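Local coordinates for protein alpha-galactosidase (Lactobacillus brevis, PDB 3MI6) that probably hydrolyses terminal, non-reducing alpha-D-galactose residues of alpha-D-galactosides, as a glycosyl hydrolase of family 36, at residues D[335-340]-D[603-608]; D[352-357]-D[403-408]; D[329-334]-D[361-366]. All coordinates share one frame; numbering follows the deposited sequence.

The three contacts belong to one region of the parallel eight-stranded barrel. Interaction 3 pairs strands 333-335 and 363-366, interaction 1 joins the chain at and beyond 333-335 to that at and beyond 601-604, the last strand, closing the barrel, and interaction 2 packs helix 346-358 against the turn after helix 394-404, outside it. Centres of interactions 1 and 2 lie about 14 Å apart, 1 and 3 about 11 Å, and 2 and 3 about 9 Å. Along the chain the segments run 329-334, 335-340, 352-357, 361-366, 403-408 and 603-608. Interactions 1 and 3 approach Asp367 and Lys477, predicted to bind substrate, whereas interaction 2 lies away from such sites.

Interaction 1: residues D[335-340]-D[603-608]; sequences NNWEAT and GYELDI
Asn335 and Tyr604 meet where the first and last strands of the TIM barrel close the sheet: Asn335 N donates to Tyr604 O at 2.8 Å, with an N-H...O angle of 152°. Beyond this bond the two chains run out of the barrel side by side, and Glu605 fills the angle between them. Its CB lies 4.0 Å from Asn335 O. With CG anti to the backbone N (chi1 -160°), the next carbon comes over the start of helix 337-340, 3.6 Å from Asn335 O and near Glu338 N. The extended chain then carries the carboxylate alongside the Trp337 side chain, against that of Glu338. OE2 lies at the edge of the indole, in its plane, nearest to Trp337 CD1, and also faces Glu338 CG; OE1 turns to His575 ND1, its hydrogen-bond partner. The two glutamates cross at about a right angle, with Glu338 OE2 3.4 Å from Glu605 OE2. Both are acceptors, so this is no hydrogen bond; Glu338 OE2 is hydrogen-bonded to Thr551 OG1. Farther along, Ala339 CB packs against the backbone of Leu606 and Asp607. Asn335 itself uses both ends of its amide: ND2 bonds to Asp367, predicted to bind substrate, while OD1 caps the helix by accepting from Trp337 N at 2.9 Å.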
ATOM      1  N   ASN D 335      43.889  10.429   8.375  1.00 47.10           N
ATOM      2  CA  ASN D 335      43.985  11.135   7.105  1.00 47.70           C
ATOM      3  C   ASN D 335      43.800  12.626   7.383  1.00 52.79           C
ATOM      4  O   ASN D 335      42.850  13.011   8.083  1.00 50.62           O
ATOM      5  CB  ASN D 335      42.890  10.600   6.170  1.00 48.56           C
ATOM      6  CG  ASN D 335      42.933  11.205   4.773  1.00 53.53           C
ATOM      7  OD1 ASN D 335      43.308  12.366   4.584  1.00 55.09           O
ATOM      8  ND2 ASN D 335      42.520  10.416   3.784  1.00 50.21           N
ATOM      9  N   ASN D 336      44.704  13.459   6.854  1.00 54.30           N
ATOM     10  CA  ASN D 336      44.691  14.908   7.134  1.00 57.42           C
ATOM     11  C   ASN D 336      43.749  15.772   6.272  1.00 55.70           C
ATOM     12  O   ASN D 336      43.748  16.995   6.389  1.00 55.03           O
ATOM     13  CB  ASN D 336      46.099  15.480   7.039  1.00 54.16           C
ATOM     14  CG  ASN D 336      46.638  15.444   5.628  1.00 56.07           C
ATOM     15  OD1 ASN D 336      46.759  14.376   5.039  1.00 54.46           O
ATOM     16  ND2 ASN D 336      46.962  16.610   5.076  1.00 56.85           N
ATOM     17  N   TRP D 337      42.949  15.129   5.423  1.00 55.51           N
ATOM     18  CA  TRP D 337      42.051  15.829   4.503  1.00 57.05           C
ATOM     19  C   TRP D 337      41.094  16.809   5.204  1.00 61.31           C
ATOM     20  O   TRP D 337      41.303  18.019   5.131  1.00 63.15           O
ATOM     21  CB  TRP D 337      41.302  14.832   3.590  1.00 57.31           C
ATOM     22  CG  TRP D 337      40.198  15.449   2.731  1.00 61.20           C
ATOM     23  CD1 TRP D 337      38.892  15.063   2.683  1.00 61.56           C
ATOM     24  CD2 TRP D 337      40.315  16.559   1.823  1.00 62.68           C
ATOM     25  NE1 TRP D 337      38.190  15.853   1.806  1.00 61.91           N
ATOM     26  CE2 TRP D 337      39.039  16.776   1.262  1.00 58.65           C
ATOM     27  CE3 TRP D 337      41.373  17.388   1.435  1.00 64.56           C
ATOM     28  CZ2 TRP D 337      38.791  17.775   0.332  1.00 60.37           C
ATOM     29  CZ3 TRP D 337      41.126  18.383   0.509  1.00 66.75           C
ATOM     30  CH2 TRP D 337      39.840  18.567  -0.033  1.00 65.84           C
ATOM     31  N   GLU D 338      40.056  16.295   5.875  1.00 62.12           N
ATOM     32  CA  GLU D 338      39.082  17.141   6.596  1.00 62.58           C
ATOM     33  C   GLU D 338      39.704  17.840   7.824  1.00 62.97           C
ATOM     34  O   GLU D 338      39.057  18.655   8.501  1.00 60.33           O
ATOM     35  CB  GLU D 338      37.844  16.331   7.031  1.00 61.28           C
ATOM     36  CG  GLU D 338      36.955  15.779   5.898  1.00 59.39           C
ATOM     37  CD  GLU D 338      35.666  15.095   6.424  1.00 56.54           C
ATOM     38  OE1 GLU D 338      35.005  15.678   7.323  1.00 48.94           O
ATOM     39  OE2 GLU D 338      35.316  13.984   5.935  1.00 51.51           O
ATOM     40  N   ALA D 339      40.967  17.516   8.094  1.00 61.51           N
ATOM     41  CA  ALA D 339      41.689  18.062   9.231  1.00 59.16           C
ATOM     42  C   ALA D 339      42.409  19.356   8.893  1.00 59.85           C
ATOM     43  O   ALA D 339      42.446  20.271   9.706  1.00 61.31           O
ATOM     44  CB  ALA D 339      42.675  17.040   9.757  1.00 59.45           C
ATOM     45  N   THR D 340      42.980  19.430   7.694  1.00 63.03           N
ATOM     46  CA  THR D 340      43.775  20.593   7.298  1.00 67.99           C
ATOM     47  C   THR D 340      43.258  21.129   5.950  1.00 71.60           C
ATOM     48  O   THR D 340      43.251  22.341   5.710  1.00 74.37           O
ATOM     49  CB  THR D 340      45.301  20.321   7.463  1.00 66.84           C
ATOM     50  OG1 THR D 340      45.620  19.036   6.920  1.00 64.54           O
ATOM     51  CG2 THR D 340      45.721  20.363   8.932  1.00 62.46           C
ATOM     52  N   GLY D 603      38.965   4.513  10.733  1.00 36.10           N
ATOM     53  CA  GLY D 603      39.958   5.489  10.325  1.00 36.07           C
ATOM     54  C   GLY D 603      39.572   6.818  10.933  1.00 37.15           C
ATOM     55  O   GLY D 603      38.433   6.990  11.352  1.00 38.29           O
ATOM     56  N   TYR D 604      40.517   7.742  11.022  1.00 36.97           N
ATOM     57  CA  TYR D 604      40.243   9.042  11.617  1.00 38.50           C
ATOM     58  C   TYR D 604      40.623  10.138  10.663  1.00 40.20           C
ATOM     59  O   TYR D 604      41.661  10.067  10.023  1.00 44.58           O
ATOM     60  CB  TYR D 604      40.949   9.206  12.968  1.00 39.01           C
ATOM     61  CG  TYR D 604      40.325   8.350  14.021  1.00 36.24           C
ATOM     62  CD1 TYR D 604      39.401   8.878  14.912  1.00 37.33           C
ATOM     63  CD2 TYR D 604      40.612   6.998  14.090  1.00 35.19           C
ATOM     64  CE1 TYR D 604      38.785   8.073  15.877  1.00 37.20           C
ATOM     65  CE2 TYR D 604      40.011   6.186  15.037  1.00 36.88           C
ATOM     66  CZ  TYR D 604      39.099   6.730  15.930  1.00 36.12           C
ATOM     67  OH  TYR D 604      38.510   5.925  16.863  1.00 33.81           O
ATOM     68  N   GLU D 605      39.773  11.148  10.563  1.00 43.11           N
ATOM     69  CA  GLU D 605      39.961  12.202   9.576  1.00 47.00           C
ATOM     70  C   GLU D 605      39.718  13.552  10.227  1.00 48.27           C
ATOM     71  O   GLU D 605      39.018  14.403   9.675  1.00 51.67           O
ATOM     72  CB  GLU D 605      39.015  11.987   8.387  1.00 46.37           C
ATOM     73  CG  GLU D 605      39.444  12.721   7.116  1.00 56.08           C
ATOM     74  CD  GLU D 605      38.737  12.213   5.857  1.00 57.57           C
ATOM     75  OE1 GLU D 605      38.471  10.993   5.751  1.00 53.44           O
ATOM     76  OE2 GLU D 605      38.458  13.039   4.964  1.00 57.51           O
ATOM     77  N   LEU D 606      40.282  13.732  11.419  1.00 44.98           N
ATOM     78  CA  LEU D 606      40.128  14.983  12.147  1.00 47.51           C
ATOM     79  C   LEU D 606      41.431  15.471  12.764  1.00 54.49           C
ATOM     80  O   LEU D 606      42.349  14.691  12.999  1.00 52.91           O
ATOM     81  CB  LEU D 606      39.019  14.890  13.201  1.00 46.47           C
ATOM     82  CG  LEU D 606      39.113  14.218  14.570  1.00 46.50           C
ATOM     83  CD1 LEU D 606      37.715  14.195  15.139  1.00 41.12           C
ATOM     84  CD2 LEU D 606      39.638  12.828  14.485  1.00 44.38           C
ATOM     85  N   ASP D 607      41.511  16.777  12.997  1.00 56.88           N
ATOM     86  CA  ASP D 607      42.712  17.368  13.551  1.00 53.85           C
ATOM     87  C   ASP D 607      42.805  17.049  15.030  1.00 54.79           C
ATOM     88  O   ASP D 607      42.335  17.821  15.863  1.00 58.36           O
ATOM     89  CB  ASP D 607      42.697  18.875  13.351  1.00 55.89           C
ATOM     90  CG  ASP D 607      44.038  19.494  13.619  1.00 59.39           C
ATOM     91  OD1 ASP D 607      44.931  18.758  14.087  1.00 58.15           O
ATOM     92  OD2 ASP D 607      44.209  20.702  13.347  1.00 62.04           O
ATOM     93  N   ILE D 608      43.404  15.910  15.358  1.00 55.05           N
ATOM     94  CA  ILE D 608      43.500  15.467  16.747  1.00 55.10           C
ATOM     95  C   ILE D 608      44.464  16.319  17.577  1.00 58.52           C
ATOM     96  O   ILE D 608      44.458  16.240  18.805  1.00 58.86           O
ATOM     97  CB  ILE D 608      43.891  13.984  16.850  1.00 52.07           C
ATOM     98  CG1 ILE D 608      45.171  13.712  16.072  1.00 50.31           C
ATOM     99  CG2 ILE D 608      42.790  13.108  16.314  1.00 49.37           C
ATOM    100  CD1 ILE D 608      45.558  12.268  16.073  1.00 50.89           C
TER

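Interaction 2: residues D[352-357]-D[403-408]; sequences IVNQAK and HQQGMK
Val353 and Met407, the latter a selenomethionine, run antiparallel past one another, so that the methyl CE of Met407 lies against Val353 CG1 and close to Val353 O. The Met407 chain is extended as far as SE and bends at its last torsion (chi3 -77°), which lays CE against the helix; the same methyl is 3.7 Å from Lys357 CB. Lys357 crosses Gln405 obliquely. Its CD and CE pass over Gln405 O before NZ donates to that oxygen at 3.1 Å, coming from above the carbonyl plane, 36° out of it. At the outer margin the amides of Asn354 and Gln405 stand nearly perpendicular, 89° between planes. As modelled, Asn354 ND2 faces Gln405 NE2, two donors that cannot bond, so the orientation of these amides is doubtful. Phe398 and Val402 of helix 394-404 also touch Val353, extending the apolar side of the contact. Between Gln405 and Met407, Gly406 has positive phi and ends helix 394-404 in a Schellman motif, with Gly406 N bonded to His403 O. The chain then enters strand 408-413, so an outer helix of the TIM barrel packs against the alpha-to-beta turn that follows the next one.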
ATOM      1  N   ILE D 352      50.701  15.913  13.931  1.00 66.61           N
ATOM      2  CA  ILE D 352      49.634  14.930  13.797  1.00 63.66           C
ATOM      3  C   ILE D 352      50.196  13.532  13.987  1.00 60.15           C
ATOM      4  O   ILE D 352      49.778  12.801  14.882  1.00 59.99           O
ATOM      5  CB  ILE D 352      48.905  15.037  12.426  1.00 64.06           C
ATOM      6  CG1 ILE D 352      48.190  16.385  12.304  1.00 66.27           C
ATOM      7  CG2 ILE D 352      47.892  13.900  12.242  1.00 55.16           C
ATOM      8  CD1 ILE D 352      47.203  16.463  11.152  1.00 61.62           C
ATOM      9  N   VAL D 353      51.159  13.173  13.152  1.00 61.77           N
ATOM     10  CA  VAL D 353      51.759  11.847  13.200  1.00 62.98           C
ATOM     11  C   VAL D 353      52.162  11.439  14.622  1.00 61.08           C
ATOM     12  O   VAL D 353      52.010  10.280  15.005  1.00 55.99           O
ATOM     13  CB  VAL D 353      52.970  11.741  12.233  1.00 59.87           C
ATOM     14  CG1 VAL D 353      53.878  10.593  12.624  1.00 60.59           C
ATOM     15  CG2 VAL D 353      52.494  11.582  10.803  1.00 57.61           C
ATOM     16  N   ASN D 354      52.662  12.401  15.398  1.00 63.24           N
ATOM     17  CA  ASN D 354      53.144  12.144  16.755  1.00 61.95           C
ATOM     18  C   ASN D 354      52.027  11.894  17.745  1.00 58.48           C
ATOM     19  O   ASN D 354      52.086  10.950  18.534  1.00 55.97           O
ATOM     20  CB  ASN D 354      54.012  13.299  17.248  1.00 63.17           C
ATOM     21  CG  ASN D 354      55.469  13.121  16.892  1.00 64.29           C
ATOM     22  OD1 ASN D 354      56.212  14.099  16.771  1.00 69.05           O
ATOM     23  ND2 ASN D 354      55.891  11.868  16.724  1.00 58.93           N
ATOM     24  N   GLN D 355      51.021  12.759  17.706  1.00 57.29           N
ATOM     25  CA  GLN D 355      49.817  12.564  18.496  1.00 58.24           C
ATOM     26  C   GLN D 355      49.123  11.273  18.076  1.00 57.28           C
ATOM     27  O   GLN D 355      48.655  10.510  18.922  1.00 55.55           O
ATOM     28  CB  GLN D 355      48.858  13.742  18.326  1.00 59.61           C
ATOM     29  CG  GLN D 355      47.524  13.566  19.045  1.00 56.48           C
ATOM     30  CD  GLN D 355      47.672  13.613  20.553  1.00 57.08           C
ATOM     31  OE1 GLN D 355      47.417  14.639  21.180  1.00 57.21           O
ATOM     32  NE2 GLN D 355      48.086  12.503  21.141  1.00 55.05           N
ATOM     33  N   ALA D 356      49.058  11.031  16.769  1.00 55.96           N
ATOM     34  CA  ALA D 356      48.384   9.851  16.248  1.00 51.19           C
ATOM     35  C   ALA D 356      48.911   8.591  16.911  1.00 51.38           C
ATOM     36  O   ALA D 356      48.140   7.715  17.305  1.00 50.36           O
ATOM     37  CB  ALA D 356      48.556   9.769  14.761  1.00 53.53           C
ATOM     38  N   LYS D 357      50.229   8.518  17.031  1.00 51.86           N
ATOM     39  CA  LYS D 357      50.916   7.375  17.610  1.00 52.97           C
ATOM     40  C   LYS D 357      50.520   7.130  19.070  1.00 52.21           C
ATOM     41  O   LYS D 357      50.250   5.996  19.459  1.00 48.69           O
ATOM     42  CB  LYS D 357      52.431   7.576  17.471  1.00 56.16           C
ATOM     43  CG  LYS D 357      53.308   6.764  18.414  1.00 63.65           C
ATOM     44  CD  LYS D 357      53.631   5.370  17.891  1.00 67.17           C
ATOM     45  CE  LYS D 357      54.841   4.783  18.639  1.00 72.57           C
ATOM     46  NZ  LYS D 357      55.070   3.325  18.352  1.00 77.72           N
ATOM     47  N   HIS D 403      57.756   5.949   9.600  1.00 64.64           N
ATOM     48  CA  HIS D 403      58.163   4.568   9.820  1.00 64.86           C
ATOM     49  C   HIS D 403      58.981   4.353  11.100  1.00 68.87           C
ATOM     50  O   HIS D 403      58.864   3.303  11.742  1.00 67.72           O
ATOM     51  CB  HIS D 403      58.952   4.050   8.616  1.00 66.94           C
ATOM     52  CG  HIS D 403      58.111   3.770   7.414  1.00 62.18           C
ATOM     53  ND1 HIS D 403      57.455   2.574   7.227  1.00 64.58           N
ATOM     54  CD2 HIS D 403      57.834   4.524   6.327  1.00 63.10           C
ATOM     55  CE1 HIS D 403      56.801   2.605   6.082  1.00 60.98           C
ATOM     56  NE2 HIS D 403      57.014   3.778   5.516  1.00 61.18           N
ATOM     57  N   GLN D 404      59.825   5.323  11.454  1.00 71.62           N
ATOM     58  CA  GLN D 404      60.674   5.195  12.639  1.00 73.83           C
ATOM     59  C   GLN D 404      59.788   5.219  13.859  1.00 72.28           C
ATOM     60  O   GLN D 404      60.191   4.799  14.943  1.00 73.54           O
ATOM     61  CB  GLN D 404      61.704   6.321  12.717  1.00 78.04           C
ATOM     62  CG  GLN D 404      63.058   5.976  12.113  1.00 81.69           C
ATOM     63  CD  GLN D 404      63.956   7.196  11.984  1.00 92.84           C
ATOM     64  OE1 GLN D 404      64.830   7.252  11.112  1.00 91.65           O
ATOM     65  NE2 GLN D 404      63.734   8.189  12.850  1.00 91.01           N
ATOM     66  N   GLN D 405      58.572   5.715  13.652  1.00 70.68           N
ATOM     67  CA  GLN D 405      57.521   5.719  14.660  1.00 68.36           C
ATOM     68  C   GLN D 405      56.761   4.386  14.744  1.00 65.01           C
ATOM     69  O   GLN D 405      55.830   4.252  15.528  1.00 65.36           O
ATOM     70  CB  GLN D 405      56.547   6.868  14.380  1.00 66.51           C
ATOM     71  CG  GLN D 405      57.049   8.233  14.818  1.00 65.93           C
ATOM     72  CD  GLN D 405      57.186   8.318  16.328  1.00 75.20           C
ATOM     73  OE1 GLN D 405      58.050   7.665  16.921  1.00 75.67           O
ATOM     74  NE2 GLN D 405      56.316   9.109  16.963  1.00 70.80           N
ATOM     75  N   GLY D 406      57.163   3.403  13.943  1.00 64.86           N
ATOM     76  CA  GLY D 406      56.521   2.100  13.940  1.00 60.59           C
ATOM     77  C   GLY D 406      55.181   2.100  13.225  1.00 60.05           C
ATOM     78  O   GLY D 406      54.389   1.154  13.353  1.00 58.30           O
HETATM   79  N   MSE D 407      54.935   3.164  12.461  1.00 56.77           N
HETATM   80  CA  MSE D 407      53.686   3.332  11.739  1.00 53.19           C
HETATM   81  C   MSE D 407      53.798   3.086  10.239  1.00 52.73           C
HETATM   82  O   MSE D 407      54.890   2.962   9.698  1.00 55.07           O
HETATM   83  CB  MSE D 407      53.134   4.722  11.982  1.00 55.52           C
HETATM   84  CG  MSE D 407      52.396   4.851  13.292  1.00 54.54           C
HETATM   85 SE   MSE D 407      51.565   6.602  13.398  1.00 75.90          SE
HETATM   86  CE  MSE D 407      53.126   7.663  13.819  1.00 68.19           C
ATOM     87  N   LYS D 408      52.652   2.998   9.575  1.00 50.41           N
ATOM     88  CA  LYS D 408      52.616   2.789   8.135  1.00 46.42           C
ATOM     89  C   LYS D 408      52.357   4.112   7.452  1.00 45.00           C
ATOM     90  O   LYS D 408      51.855   5.033   8.067  1.00 45.39           O
ATOM     91  CB  LYS D 408      51.535   1.786   7.761  1.00 42.70           C
ATOM     92  CG  LYS D 408      51.895   0.352   8.071  1.00 43.23           C
ATOM     93  CD  LYS D 408      50.710  -0.571   7.845  1.00 40.01           C
ATOM     94  CE  LYS D 408      51.105  -2.039   7.919  1.00 38.45           C
ATOM     95  NZ  LYS D 408      49.924  -2.908   7.638  1.00 40.83           N
TER

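Interaction 3: residues D[329-334]-D[361-366]; sequences ERPVLI and IEMFVL
Leu333 pairs with Met363 and Ile334 with Phe364 as neighbouring parallel strands: Ile334 N donates to Met363 O at 2.9 Å and Ile334 O accepts from Val365 N at 2.9 Å. Just before the strands, Val332 O takes Glu362 N, also at 2.9 Å. The Glu362 side chain returns the bond, its extended chain bringing OE1 to 3.1 Å from Val332 N in a nearly straight approach (166°), on the anti side of the carboxylate. OE1 also forms a salt bridge with Arg630, so a single oxygen ties the entry to the first strand to helix 630-635. An alanine here would probably leave Val332 N without this acceptor and Arg630 with one carboxylate partner fewer, though Glu329 also bridges to it. Pro331 CG rests 3.6 Å from CE of Met363, a selenomethionine. On the face of Leu333 and Met363, Leu333 CB also meets Val365 CG2 at 4.2 Å. On the other face Ile334 crosses Ile361 at about a right angle, with CG2 of each 3.9 Å apart, and Ile334 CG2 reaches Phe364 CD2 as well. Tyr475 of strand 475-478 touches Leu333, Met363 and Val365, while Ile334 and Phe364 pack under helix 346-358, which links the two strands in a beta-alpha-beta crossover; strand 601-604 borders 333-335, and strand 408-413 borders 363-366.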
ATOM      1  N   GLU D 329      43.638  -8.175   8.359  1.00 37.27           N
ATOM      2  CA  GLU D 329      43.104  -7.044   9.087  1.00 37.43           C
ATOM      3  C   GLU D 329      43.666  -5.751   8.519  1.00 36.16           C
ATOM      4  O   GLU D 329      44.865  -5.625   8.271  1.00 38.90           O
ATOM      5  CB  GLU D 329      43.397  -7.180  10.587  1.00 37.42           C
ATOM      6  CG  GLU D 329      42.644  -8.346  11.230  1.00 38.53           C
ATOM      7  CD  GLU D 329      42.894  -8.498  12.719  1.00 40.18           C
ATOM      8  OE1 GLU D 329      43.281  -7.519  13.391  1.00 42.57           O
ATOM      9  OE2 GLU D 329      42.692  -9.619  13.225  1.00 42.08           O
ATOM     10  N   ARG D 330      42.783  -4.792   8.299  1.00 36.26           N
ATOM     11  CA  ARG D 330      43.189  -3.494   7.804  1.00 36.08           C
ATOM     12  C   ARG D 330      43.477  -2.482   8.893  1.00 37.16           C
ATOM     13  O   ARG D 330      42.746  -2.374   9.884  1.00 38.33           O
ATOM     14  CB  ARG D 330      42.166  -2.989   6.822  1.00 36.50           C
ATOM     15  CG  ARG D 330      42.377  -3.707   5.535  1.00 41.92           C
ATOM     16  CD  ARG D 330      41.119  -4.045   4.886  1.00 41.24           C
ATOM     17  NE  ARG D 330      41.101  -5.424   4.441  1.00 36.62           N
ATOM     18  CZ  ARG D 330      40.457  -5.793   3.354  1.00 38.56           C
ATOM     19  NH1 ARG D 330      39.855  -4.869   2.627  1.00 41.76           N
ATOM     20  NH2 ARG D 330      40.414  -7.057   2.993  1.00 40.97           N
ATOM     21  N   PRO D 331      44.561  -1.731   8.714  1.00 36.40           N
ATOM     22  CA  PRO D 331      45.095  -0.906   9.795  1.00 36.89           C
ATOM     23  C   PRO D 331      44.151   0.252  10.166  1.00 36.16           C
ATOM     24  O   PRO D 331      43.331   0.661   9.352  1.00 35.38           O
ATOM     25  CB  PRO D 331      46.403  -0.391   9.198  1.00 36.81           C
ATOM     26  CG  PRO D 331      46.131  -0.297   7.739  1.00 35.18           C
ATOM     27  CD  PRO D 331      45.235  -1.478   7.432  1.00 36.42           C
ATOM     28  N   VAL D 332      44.244   0.752  11.394  1.00 35.94           N
ATOM     29  CA  VAL D 332      43.542   1.970  11.751  1.00 34.61           C
ATOM     30  C   VAL D 332      44.362   3.153  11.248  1.00 37.45           C
ATOM     31  O   VAL D 332      45.518   3.317  11.618  1.00 37.90           O
ATOM     32  CB  VAL D 332      43.336   2.072  13.263  1.00 34.91           C
ATOM     33  CG1 VAL D 332      42.657   3.388  13.620  1.00 34.89           C
ATOM     34  CG2 VAL D 332      42.524   0.907  13.751  1.00 34.41           C
ATOM     35  N   LEU D 333      43.777   3.973  10.387  1.00 36.59           N
ATOM     36  CA  LEU D 333      44.546   5.036   9.768  1.00 36.85           C
ATOM     37  C   LEU D 333      44.069   6.405  10.207  1.00 40.92           C
ATOM     38  O   LEU D 333      42.983   6.545  10.764  1.00 41.54           O
ATOM     39  CB  LEU D 333      44.457   4.933   8.255  1.00 37.68           C
ATOM     40  CG  LEU D 333      43.076   5.145   7.633  1.00 37.32           C
ATOM     41  CD1 LEU D 333      42.729   6.619   7.506  1.00 36.45           C
ATOM     42  CD2 LEU D 333      43.022   4.483   6.270  1.00 39.20           C
ATOM     43  N   ILE D 334      44.894   7.415   9.962  1.00 42.26           N
ATOM     44  CA  ILE D 334      44.453   8.792  10.087  1.00 42.10           C
ATOM     45  C   ILE D 334      44.790   9.551   8.799  1.00 42.79           C
ATOM     46  O   ILE D 334      45.821   9.324   8.199  1.00 42.36           O
ATOM     47  CB  ILE D 334      45.042   9.479  11.322  1.00 41.89           C
ATOM     48  CG1 ILE D 334      44.593  10.940  11.364  1.00 42.69           C
ATOM     49  CG2 ILE D 334      46.552   9.376  11.327  1.00 41.86           C
ATOM     50  CD1 ILE D 334      44.815  11.601  12.684  1.00 43.44           C
ATOM     51  N   ILE D 361      47.088   4.737  16.855  1.00 41.82           N
ATOM     52  CA  ILE D 361      46.786   4.687  15.427  1.00 41.98           C
ATOM     53  C   ILE D 361      47.948   4.043  14.668  1.00 42.78           C
ATOM     54  O   ILE D 361      49.097   4.159  15.082  1.00 44.63           O
ATOM     55  CB  ILE D 361      46.397   6.085  14.894  1.00 42.35           C
ATOM     56  CG1 ILE D 361      45.021   6.465  15.452  1.00 38.67           C
ATOM     57  CG2 ILE D 361      46.368   6.114  13.379  1.00 39.26           C
ATOM     58  CD1 ILE D 361      44.591   7.855  15.125  1.00 40.69           C
ATOM     59  N   GLU D 362      47.647   3.339  13.582  1.00 39.35           N
ATOM     60  CA  GLU D 362      48.618   2.444  12.963  1.00 38.12           C
ATOM     61  C   GLU D 362      49.198   2.899  11.633  1.00 44.02           C
ATOM     62  O   GLU D 362      50.150   2.297  11.136  1.00 44.28           O
ATOM     63  CB  GLU D 362      48.002   1.068  12.780  1.00 36.89           C
ATOM     64  CG  GLU D 362      48.005   0.272  14.046  1.00 40.51           C
ATOM     65  CD  GLU D 362      47.073  -0.911  13.984  1.00 41.30           C
ATOM     66  OE1 GLU D 362      46.185  -0.904  13.103  1.00 40.43           O
ATOM     67  OE2 GLU D 362      47.230  -1.839  14.817  1.00 42.11           O
HETATM   68  N   MSE D 363      48.631   3.953  11.056  1.00 45.30           N
HETATM   69  CA  MSE D 363      49.024   4.384   9.719  1.00 45.22           C
HETATM   70  C   MSE D 363      48.627   5.824   9.479  1.00 45.93           C
HETATM   71  O   MSE D 363      47.537   6.246   9.861  1.00 46.20           O
HETATM   72  CB  MSE D 363      48.393   3.492   8.644  1.00 40.62           C
HETATM   73  CG  MSE D 363      48.549   4.035   7.240  1.00 43.12           C
HETATM   74 SE   MSE D 363      47.529   3.047   5.901  1.00 61.58          SE
HETATM   75  CE  MSE D 363      48.628   1.446   5.757  1.00 41.27           C
ATOM     76  N   PHE D 364      49.518   6.584   8.847  1.00 47.34           N
ATOM     77  CA  PHE D 364      49.213   7.957   8.487  1.00 45.90           C
ATOM     78  C   PHE D 364      49.095   8.037   6.978  1.00 43.06           C
ATOM     79  O   PHE D 364      49.898   7.448   6.272  1.00 44.78           O
ATOM     80  CB  PHE D 364      50.287   8.917   8.998  1.00 48.22           C
ATOM     81  CG  PHE D 364      50.014  10.341   8.650  1.00 48.85           C
ATOM     82  CD1 PHE D 364      50.233  10.806   7.364  1.00 50.19           C
ATOM     83  CD2 PHE D 364      49.519  11.206   9.587  1.00 48.09           C
ATOM     84  CE1 PHE D 364      49.964  12.108   7.030  1.00 49.61           C
ATOM     85  CE2 PHE D 364      49.252  12.509   9.254  1.00 52.46           C
ATOM     86  CZ  PHE D 364      49.473  12.961   7.972  1.00 51.36           C
ATOM     87  N   VAL D 365      48.077   8.752   6.500  1.00 42.13           N
ATOM     88  CA  VAL D 365      47.822   8.922   5.067  1.00 45.61           C
ATOM     89  C   VAL D 365      47.805  10.388   4.630  1.00 47.57           C
ATOM     90  O   VAL D 365      46.821  11.091   4.851  1.00 47.29           O
ATOM     91  CB  VAL D 365      46.471   8.324   4.639  1.00 42.77           C
ATOM     92  CG1 VAL D 365      46.342   8.405   3.150  1.00 42.01           C
ATOM     93  CG2 VAL D 365      46.329   6.891   5.111  1.00 42.51           C
ATOM     94  N   LEU D 366      48.884  10.839   3.995  1.00 44.91           N
ATOM     95  CA  LEU D 366      48.939  12.184   3.461  1.00 46.33           C
ATOM     96  C   LEU D 366      47.975  12.306   2.269  1.00 52.58           C
ATOM     97  O   LEU D 366      48.056  11.516   1.319  1.00 50.98           O
ATOM     98  CB  LEU D 366      50.366  12.477   3.034  1.00 49.56           C
ATOM     99  CG  LEU D 366      50.666  13.792   2.332  1.00 54.68           C
ATOM    100  CD1 LEU D 366      50.355  14.939   3.241  1.00 53.32           C
ATOM    101  CD2 LEU D 366      52.126  13.817   1.902  1.00 59.14           C
TER